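Long-range contacts in proliferating cell nuclear antigen (Entamoeba histolytica, PDB 3P91), which probably encircles DNA as a trimeric sliding clamp and raises the processivity of the replicative polymerase delta: residues L52-E58 and A246-Y252; D90-I94 and S106-E110; S145-L149 and A219-A225. All coordinates share one frame; numbering follows the deposited sequence.

Contact 1 of 3, residues L52-E58 and A246-Y252; sequences LVSLLIE and ACVLKFY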
loop_
_atom_site.group_PDB
_atom_site.type_symbol
_atom_site.label_atom_id
_atom_site.label_comp_id
_atom_site.label_asym_id
_atom_site.label_seq_id
_atom_site.Cartn_x
_atom_site.Cartn_y
_atom_site.Cartn_z
ATOM N N LEU A 52 -9.089 30.967 3.386
ATOM C CA LEU A 52 -9.938 30.992 4.556
ATOM C C LEU A 52 -10.646 29.661 4.644
ATOM O O LEU A 52 -11.100 29.129 3.631
ATOM C CB LEU A 52 -10.969 32.112 4.403
ATOM C CG LEU A 52 -11.354 33.027 5.563
ATOM C CD1 LEU A 52 -12.464 32.429 6.428
ATOM C CD2 LEU A 52 -10.129 33.382 6.390
ATOM N N VAL A 53 -10.720 29.121 5.855
ATOM C CA VAL A 53 -11.511 27.932 6.124
ATOM C C VAL A 53 -12.694 28.316 6.998
ATOM O O VAL A 53 -12.551 29.108 7.923
ATOM C CB VAL A 53 -10.691 26.855 6.866
ATOM C CG1 VAL A 53 -11.462 25.556 6.913
ATOM C CG2 VAL A 53 -9.333 26.659 6.206
ATOM N N SER A 54 -13.858 27.747 6.701
ATOM C CA SER A 54 -15.074 28.016 7.456
ATOM C C SER A 54 -15.863 26.742 7.722
ATOM O O SER A 54 -16.497 26.209 6.819
ATOM C CB SER A 54 -15.960 28.984 6.686
ATOM O OG SER A 54 -17.228 29.105 7.301
ATOM N N LEU A 55 -15.839 26.261 8.961
ATOM C CA LEU A 55 -16.598 25.069 9.322
ATOM C C LEU A 55 -17.739 25.370 10.271
ATOM O O LEU A 55 -17.605 26.153 11.208
ATOM C CB LEU A 55 -15.700 24.010 9.964
ATOM C CG LEU A 55 -16.409 22.868 10.715
ATOM C CD1 LEU A 55 -16.996 21.826 9.763
ATOM C CD2 LEU A 55 -15.465 22.208 11.710
ATOM N N LEU A 56 -18.864 24.718 10.025
ATOM C CA LEU A 56 -19.960 24.753 10.962
ATOM C C LEU A 56 -20.566 23.371 11.121
ATOM O O LEU A 56 -21.185 22.852 10.202
ATOM C CB LEU A 56 -21.032 25.712 10.485
ATOM C CG LEU A 56 -22.252 25.686 11.391
ATOM C CD1 LEU A 56 -21.847 26.081 12.805
ATOM C CD2 LEU A 56 -23.337 26.600 10.847
ATOM N N ILE A 57 -20.374 22.765 12.284
ATOM C CA ILE A 57 -21.157 21.594 12.618
ATOM C C ILE A 57 -22.345 22.055 13.445
ATOM O O ILE A 57 -22.183 22.736 14.449
ATOM C CB ILE A 57 -20.353 20.558 13.402
ATOM C CG1 ILE A 57 -18.997 20.335 12.743
ATOM C CG2 ILE A 57 -21.125 19.257 13.475
ATOM C CD1 ILE A 57 -18.103 19.415 13.501
ATOM N N GLU A 58 -23.540 21.692 13.012
ATOM C CA GLU A 58 -24.745 22.125 13.690
ATOM C C GLU A 58 -25.155 21.149 14.772
ATOM O O GLU A 58 -24.672 20.012 14.803
ATOM C CB GLU A 58 -25.878 22.250 12.687
ATOM C CG GLU A 58 -25.644 23.286 11.609
ATOM C CD GLU A 58 -26.944 23.739 10.996
ATOM O OE1 GLU A 58 -27.485 24.773 11.459
ATOM O OE2 GLU A 58 -27.431 23.041 10.076
ATOM N N ALA A 246 -25.749 17.634 8.661
ATOM C CA ALA A 246 -26.026 18.844 9.436
ATOM C C ALA A 246 -24.710 19.557 9.665
ATOM O O ALA A 246 -24.337 19.890 10.786
ATOM C CB ALA A 246 -26.676 18.498 10.759
ATOM N N CYS A 247 -24.003 19.780 8.575
ATOM C CA CYS A 247 -22.629 20.201 8.654
ATOM C C CYS A 247 -22.265 20.781 7.305
ATOM O O CYS A 247 -22.816 20.381 6.284
ATOM C CB CYS A 247 -21.768 18.983 8.952
ATOM S SG CYS A 247 -20.010 19.245 8.767
ATOM N N VAL A 248 -21.352 21.737 7.294
ATOM C CA VAL A 248 -20.902 22.297 6.037
ATOM C C VAL A 248 -19.496 22.822 6.200
ATOM O O VAL A 248 -19.131 23.329 7.258
ATOM C CB VAL A 248 -21.843 23.413 5.526
ATOM C CG1 VAL A 248 -21.836 24.600 6.474
ATOM C CG2 VAL A 248 -21.467 23.830 4.092
ATOM N N LEU A 249 -18.699 22.664 5.152
ATOM C CA LEU A 249 -17.314 23.086 5.170
ATOM C C LEU A 249 -17.093 23.961 3.957
ATOM O O LEU A 249 -17.536 23.627 2.866
ATOM C CB LEU A 249 -16.402 21.867 5.116
ATOM C CG LEU A 249 -14.908 22.166 5.017
ATOM C CD1 LEU A 249 -14.435 22.921 6.251
ATOM C CD2 LEU A 249 -14.103 20.885 4.824
ATOM N N LYS A 250 -16.431 25.095 4.139
ATOM C CA LYS A 250 -16.198 25.990 3.016
ATOM C C LYS A 250 -14.796 26.552 3.011
ATOM O O LYS A 250 -14.219 26.814 4.067
ATOM C CB LYS A 250 -17.187 27.149 3.020
ATOM C CG LYS A 250 -18.602 26.757 2.739
ATOM C CD LYS A 250 -19.477 27.938 3.010
ATOM C CE LYS A 250 -20.930 27.645 2.753
ATOM N NZ LYS A 250 -21.720 28.851 3.118
ATOM N N PHE A 251 -14.260 26.731 1.808
ATOM C CA PHE A 251 -12.970 27.365 1.626
ATOM C C PHE A 251 -13.135 28.576 0.739
ATOM O O PHE A 251 -13.952 28.564 -0.179
ATOM C CB PHE A 251 -12.005 26.408 0.960
ATOM C CG PHE A 251 -11.807 25.147 1.708
ATOM C CD1 PHE A 251 -10.791 25.037 2.631
ATOM C CD2 PHE A 251 -12.627 24.067 1.485
ATOM C CE1 PHE A 251 -10.595 23.866 3.324
ATOM C CE2 PHE A 251 -12.437 22.896 2.170
ATOM C CZ PHE A 251 -11.419 22.795 3.095
ATOM N N TYR A 252 -12.350 29.613 1.017
ATOM C CA TYR A 252 -12.383 30.843 0.239
ATOM C C TYR A 252 -11.008 31.128 -0.310
ATOM O O TYR A 252 -10.051 31.271 0.451
ATOM C CB TYR A 252 -12.823 32.014 1.108
ATOM C CG TYR A 252 -14.226 31.885 1.639
ATOM C CD1 TYR A 252 -15.266 32.584 1.055
ATOM C CD2 TYR A 252 -14.512 31.059 2.725
ATOM C CE1 TYR A 252 -16.549 32.479 1.532
ATOM C CE2 TYR A 252 -15.803 30.942 3.212
ATOM C CZ TYR A 252 -16.817 31.662 2.607
ATOM O OH TYR A 252 -18.112 31.574 3.066
HETATM O O HOH W 1 -19.343 26.488 6.888
HETATM O O HOH W 2 -19.356 30.413 5.772
#
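Val-53 and Leu-55 meet Leu-249, Phe-251 and Cys-247 across an antiparallel pair of strands at the middle of the sliding-clamp subunit, where the N-terminal and C-terminal domains merge into one continuous sheet. The pairing illustrates how a sheet can weld two domains together: Leu-52, Ser-54 and Leu-56 exchange backbone hydrogen bonds with Tyr-252, Lys-250 and Val-248, and Glu-58 N reaches Ala-246 O beyond the last pair. The straightest of these bonds runs from Leu-56 N to Val-248 O (3.1 Å, 172° at the hydrogen). On the face with Val-53, Leu-55, Ile-57 and Leu-249 the side chains are apolar and pack on helix 14-25. With its CG1 anti to the backbone N (chi1 -170°), Val-53 sets that methyl 4.0 Å from Leu-249 CD1 and 4.1 Å from Phe-251 CE1; it runs alongside the phenyl ring, both pointing the same way, and Phe-251 also stacks on Phe-218. One step on, Leu-55 CD1 lies 4.1 Å from Cys-247 SG. The other face is mixed, with Leu-52, Leu-56 and Val-248 beside Ser-54, Lys-250 and Tyr-252; Ser-54, Leu-56, Val-248 and Lys-250 are partly exposed. There the Tyr-252 ring leans back along the sheet, its CG beside the backbone N (chi1 -63°), and brings its edge to Ser-54, CE2 lying 4.0 Å from CB with that carbon in the ring plane. A water donates to both Ser-54 O and Val-248 O, while a second water joins the two hydroxyls, 2.9 Å from Ser-54 OG and 3.2 Å from Tyr-252 OH.

Contact 2 of 3, residues D90-I94 and S106-E110; sequences DCGLI and SITSE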
loop_
_atom_site.group_PDB
_atom_site.type_symbol
_atom_site.label_atom_id
_atom_site.label_comp_id
_atom_site.label_asym_id
_atom_site.label_seq_id
_atom_site.Cartn_x
_atom_site.Cartn_y
_atom_site.Cartn_z
ATOM N N ASP A 90 -18.296 2.965 13.455
ATOM C CA ASP A 90 -19.384 2.308 14.162
ATOM C C ASP A 90 -19.663 2.935 15.517
ATOM O O ASP A 90 -20.815 3.027 15.943
ATOM C CB ASP A 90 -19.027 0.839 14.385
ATOM C CG ASP A 90 -19.868 -0.094 13.550
ATOM O OD1 ASP A 90 -19.376 -1.189 13.203
ATOM O OD2 ASP A 90 -21.026 0.266 13.242
ATOM N N CYS A 91 -18.598 3.358 16.188
ATOM C CA CYS A 91 -18.647 3.657 17.618
ATOM C C CYS A 91 -19.485 4.875 17.995
ATOM O O CYS A 91 -19.924 5.637 17.132
ATOM C CB CYS A 91 -17.231 3.841 18.157
ATOM S SG CYS A 91 -16.601 5.525 17.969
ATOM N N GLY A 92 -19.692 5.042 19.298
ATOM C CA GLY A 92 -20.413 6.180 19.829
ATOM C C GLY A 92 -19.424 7.205 20.329
ATOM O O GLY A 92 -18.818 7.037 21.384
ATOM N N LEU A 93 -19.257 8.278 19.569
ATOM C CA LEU A 93 -18.216 9.244 19.872
ATOM C C LEU A 93 -18.732 10.395 20.735
ATOM O O LEU A 93 -19.698 11.073 20.385
ATOM C CB LEU A 93 -17.586 9.769 18.581
ATOM C CG LEU A 93 -16.482 10.801 18.784
ATOM C CD1 LEU A 93 -15.275 10.167 19.430
ATOM C CD2 LEU A 93 -16.103 11.427 17.469
ATOM N N ILE A 94 -18.070 10.610 21.865
ATOM C CA ILE A 94 -18.470 11.643 22.795
ATOM C C ILE A 94 -17.300 12.555 23.089
ATOM O O ILE A 94 -16.161 12.108 23.216
ATOM C CB ILE A 94 -18.984 11.042 24.110
ATOM C CG1 ILE A 94 -20.168 10.121 23.839
ATOM C CG2 ILE A 94 -19.403 12.137 25.075
ATOM C CD1 ILE A 94 -20.450 9.170 24.960
ATOM N N SER A 106 -12.219 12.532 24.630
ATOM C CA SER A 106 -12.918 11.797 23.583
ATOM C C SER A 106 -13.246 10.404 24.100
ATOM O O SER A 106 -12.420 9.759 24.742
ATOM C CB SER A 106 -12.071 11.697 22.307
ATOM O OG SER A 106 -11.470 12.940 21.983
ATOM N N ILE A 107 -14.453 9.935 23.817
ATOM C CA ILE A 107 -14.862 8.632 24.300
ATOM C C ILE A 107 -15.567 7.793 23.240
ATOM O O ILE A 107 -16.541 8.231 22.634
ATOM C CB ILE A 107 -15.749 8.763 25.532
ATOM C CG1 ILE A 107 -14.943 9.388 26.667
ATOM C CG2 ILE A 107 -16.305 7.411 25.926
ATOM C CD1 ILE A 107 -15.577 9.246 28.020
ATOM N N THR A 108 -15.044 6.588 23.021
ATOM C CA THR A 108 -15.653 5.597 22.141
ATOM C C THR A 108 -16.382 4.554 22.969
ATOM O O THR A 108 -15.794 3.951 23.859
ATOM C CB THR A 108 -14.590 4.841 21.328
ATOM O OG1 THR A 108 -13.962 5.728 20.402
ATOM C CG2 THR A 108 -15.218 3.684 20.566
ATOM N N SER A 109 -17.657 4.334 22.674
ATOM C CA SER A 109 -18.419 3.284 23.332
ATOM C C SER A 109 -18.694 2.149 22.363
ATOM O O SER A 109 -19.080 2.388 21.215
ATOM C CB SER A 109 -19.731 3.830 23.888
ATOM O OG SER A 109 -19.500 4.604 25.053
ATOM N N GLU A 110 -18.491 0.919 22.827
ATOM C CA GLU A 110 -18.682 -0.257 21.990
ATOM C C GLU A 110 -19.632 -1.253 22.642
ATOM O O GLU A 110 -19.754 -2.391 22.185
#
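The flat groups here are peptides: Ile-94 and Ile-107 exchange hydrogen bonds, each donor in the plane of the carbonyl it meets. Ile-94 N lies 2.9 Å from Ile-107 O, and Ile-107 N lies 2.8 Å from Ile-94 O. Further along, the bond from Gly-92 N to Ser-109 O is weak. The two strands, 92-97 and 103-109, form a beta hairpin within the N-terminal domain, flanked by strand 7-11 on one side and strand 114-121 on the other. Gly-92 and Ser-109 sit toward the end of the hairpin far from its turn, close in sequence to residues 111-112, which are not modelled. Between the isoleucines the CB atoms stand 4.2 Å apart, and each side chain has CG1 beside its backbone N (chi1 -58° for Ile-94, -64° for Ile-107), so the two branched chains repeat one conformation on the same face. On the reverse face Leu-93 and Thr-108 turn inward, where both touch Leu-87 and Leu-93 also packs on helix 14-25. Thr-108 OG1 is buried without a partner in the model, but its placement is doubtful. The firm chemistry of the contact is therefore in the backbone, where the N-H and C=O of Ile-94 and of Ile-107 are each matched by the other residue.

Contact 3 of 3, residues S145-L149 and A219-A225; sequences SAEFL and AKSAPLA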
loop_
_atom_site.group_PDB
_atom_site.type_symbol
_atom_site.label_atom_id
_atom_site.label_comp_id
_atom_site.label_asym_id
_atom_site.label_seq_id
_atom_site.Cartn_x
_atom_site.Cartn_y
_atom_site.Cartn_z
ATOM N N SER A 145 -17.771 15.219 -5.905
ATOM C CA SER A 145 -16.581 15.665 -5.197
ATOM C C SER A 145 -15.417 14.716 -5.439
ATOM O O SER A 145 -14.256 15.128 -5.427
ATOM C CB SER A 145 -16.865 15.741 -3.702
ATOM O OG SER A 145 -17.294 14.482 -3.218
ATOM N N ALA A 146 -15.734 13.441 -5.649
ATOM C CA ALA A 146 -14.720 12.427 -5.897
ATOM C C ALA A 146 -14.105 12.564 -7.292
ATOM O O ALA A 146 -12.911 12.327 -7.475
ATOM C CB ALA A 146 -15.306 11.041 -5.702
ATOM N N GLU A 147 -14.920 12.943 -8.272
ATOM C CA GLU A 147 -14.410 13.199 -9.617
ATOM C C GLU A 147 -13.612 14.491 -9.619
ATOM O O GLU A 147 -12.608 14.611 -10.314
ATOM C CB GLU A 147 -15.544 13.280 -10.640
ATOM N N PHE A 148 -14.051 15.458 -8.827
ATOM C CA PHE A 148 -13.298 16.695 -8.713
ATOM C C PHE A 148 -11.942 16.473 -8.046
ATOM O O PHE A 148 -10.951 17.121 -8.386
ATOM C CB PHE A 148 -14.082 17.756 -7.952
ATOM C CG PHE A 148 -13.355 19.057 -7.841
ATOM C CD1 PHE A 148 -13.184 19.860 -8.954
ATOM C CD2 PHE A 148 -12.815 19.464 -6.638
ATOM C CE1 PHE A 148 -12.504 21.058 -8.859
ATOM C CE2 PHE A 148 -12.131 20.653 -6.542
ATOM C CZ PHE A 148 -11.978 21.454 -7.649
ATOM N N LEU A 149 -11.897 15.557 -7.089
ATOM C CA LEU A 149 -10.643 15.255 -6.426
ATOM C C LEU A 149 -9.679 14.587 -7.400
ATOM O O LEU A 149 -8.495 14.928 -7.467
ATOM C CB LEU A 149 -10.890 14.355 -5.221
ATOM C CG LEU A 149 -9.639 13.843 -4.516
ATOM C CD1 LEU A 149 -8.711 14.993 -4.165
ATOM C CD2 LEU A 149 -10.038 13.060 -3.290
ATOM N N ALA A 219 -9.639 20.004 -2.166
ATOM C CA ALA A 219 -10.424 18.974 -2.830
ATOM C C ALA A 219 -10.477 17.689 -2.027
ATOM O O ALA A 219 -11.395 16.885 -2.186
ATOM C CB ALA A 219 -9.867 18.700 -4.213
ATOM N N LYS A 220 -9.488 17.499 -1.162
ATOM C CA LYS A 220 -9.397 16.289 -0.355
ATOM C C LYS A 220 -10.479 16.214 0.709
ATOM O O LYS A 220 -10.516 15.265 1.485
ATOM C CB LYS A 220 -8.030 16.191 0.311
ATOM C CG LYS A 220 -6.877 16.123 -0.651
ATOM C CD LYS A 220 -5.561 16.174 0.103
ATOM C CE LYS A 220 -4.382 16.275 -0.847
ATOM N NZ LYS A 220 -3.103 16.428 -0.102
ATOM N N SER A 221 -11.352 17.215 0.749
ATOM C CA SER A 221 -12.462 17.232 1.697
ATOM C C SER A 221 -13.657 16.448 1.161
ATOM O O SER A 221 -14.715 16.401 1.788
ATOM C CB SER A 221 -12.873 18.670 2.009
ATOM O OG SER A 221 -11.812 19.369 2.628
ATOM N N ALA A 222 -13.470 15.831 -0.002
ATOM C CA ALA A 222 -14.514 15.073 -0.691
ATOM C C ALA A 222 -15.332 14.139 0.206
ATOM O O ALA A 222 -16.547 14.065 0.071
ATOM C CB ALA A 222 -13.912 14.298 -1.871
ATOM N N PRO A 223 -14.673 13.418 1.117
ATOM C CA PRO A 223 -15.393 12.500 2.008
ATOM C C PRO A 223 -16.592 13.121 2.737
ATOM O O PRO A 223 -17.508 12.399 3.125
ATOM C CB PRO A 223 -14.319 12.097 3.019
ATOM C CG PRO A 223 -13.054 12.171 2.249
ATOM C CD PRO A 223 -13.217 13.358 1.335
ATOM N N LEU A 224 -16.597 14.437 2.902
ATOM C CA LEU A 224 -17.665 15.097 3.646
ATOM C C LEU A 224 -18.989 15.117 2.910
ATOM O O LEU A 224 -20.042 15.277 3.525
ATOM C CB LEU A 224 -17.272 16.528 4.002
ATOM C CG LEU A 224 -16.404 16.732 5.239
ATOM C CD1 LEU A 224 -16.039 18.189 5.344
ATOM C CD2 LEU A 224 -17.126 16.275 6.489
ATOM N N ALA A 225 -18.943 14.963 1.595
ATOM C CA ALA A 225 -20.126 15.212 0.791
ATOM C C ALA A 225 -19.986 14.584 -0.570
ATOM O O ALA A 225 -18.906 14.605 -1.147
ATOM C CB ALA A 225 -20.335 16.696 0.649
HETATM O O HOH W 3 -13.337 17.503 -4.171
#
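Ser-145 carries its OG between the backbone N and the carbonyl carbon (chi1 58°), a rotamer that turns the hydroxyl to the loop and lets it donate to Ala-225 O at 2.6 Å. The bond lies in the carbonyl plane, and a weaker one links the same hydroxyl to Asp-226 O. One turn along the helix, Phe-148 has CG anti to the backbone N (chi1 -179°), which swings the ring down past the helix until CE2 is 3.8 Å from Ala-219 CB. Leu-149 approaches from another side: its CD1 sits 3.9 Å from the same Ala-219 CB, and its CD2 is 4.3 Å from Ala-222 CB. The Ala-219 methyl is thus touched by both Phe-148 CE2 and Leu-149 CD1. In the fold, this joins the start of helix 145-158 to the turn that leads from helix 212-218 into strand 227-232; in clamps of this family such helices line the central channel that DNA threads, and exposed Lys-220 is consistent with that setting. Beneath the helix, Phe-148 also leans on Val-228, Leu-230 and Met-240 of the sheet. A water bridges the two segments, donating to Ser-145 O and to Ala-219 O at 2.8 Å each, with its oxygen in the plane of the Phe-148 ring at the edge. Both carbonyls do double duty, for Ser-145 O also accepts Leu-149 N and Ala-219 O accepts Ala-222 N.

Contacts 1 and 3 adjoin, their centres about 14 Å apart, and touch through packing of Leu-224 and Ser-221 of the loop on Leu-249, and of Ser-221 on Phe-251, with Phe-251 CZ 3.5 Å from Ser-221 OG. Contact 2 stands apart, its centre about 23 Å from contact 1 and about 26 Å from contact 3, yet helix 14-25 spans the gap by packing on residues of all three. Along the chain, both contacts 2 and 3 lie inside the long loop that contact 1 closes, one following the other. Contact 2 touches neither of the others: its nearest atoms are about 9 Å from those of contact 1 and about 12 Å from those of contact 3.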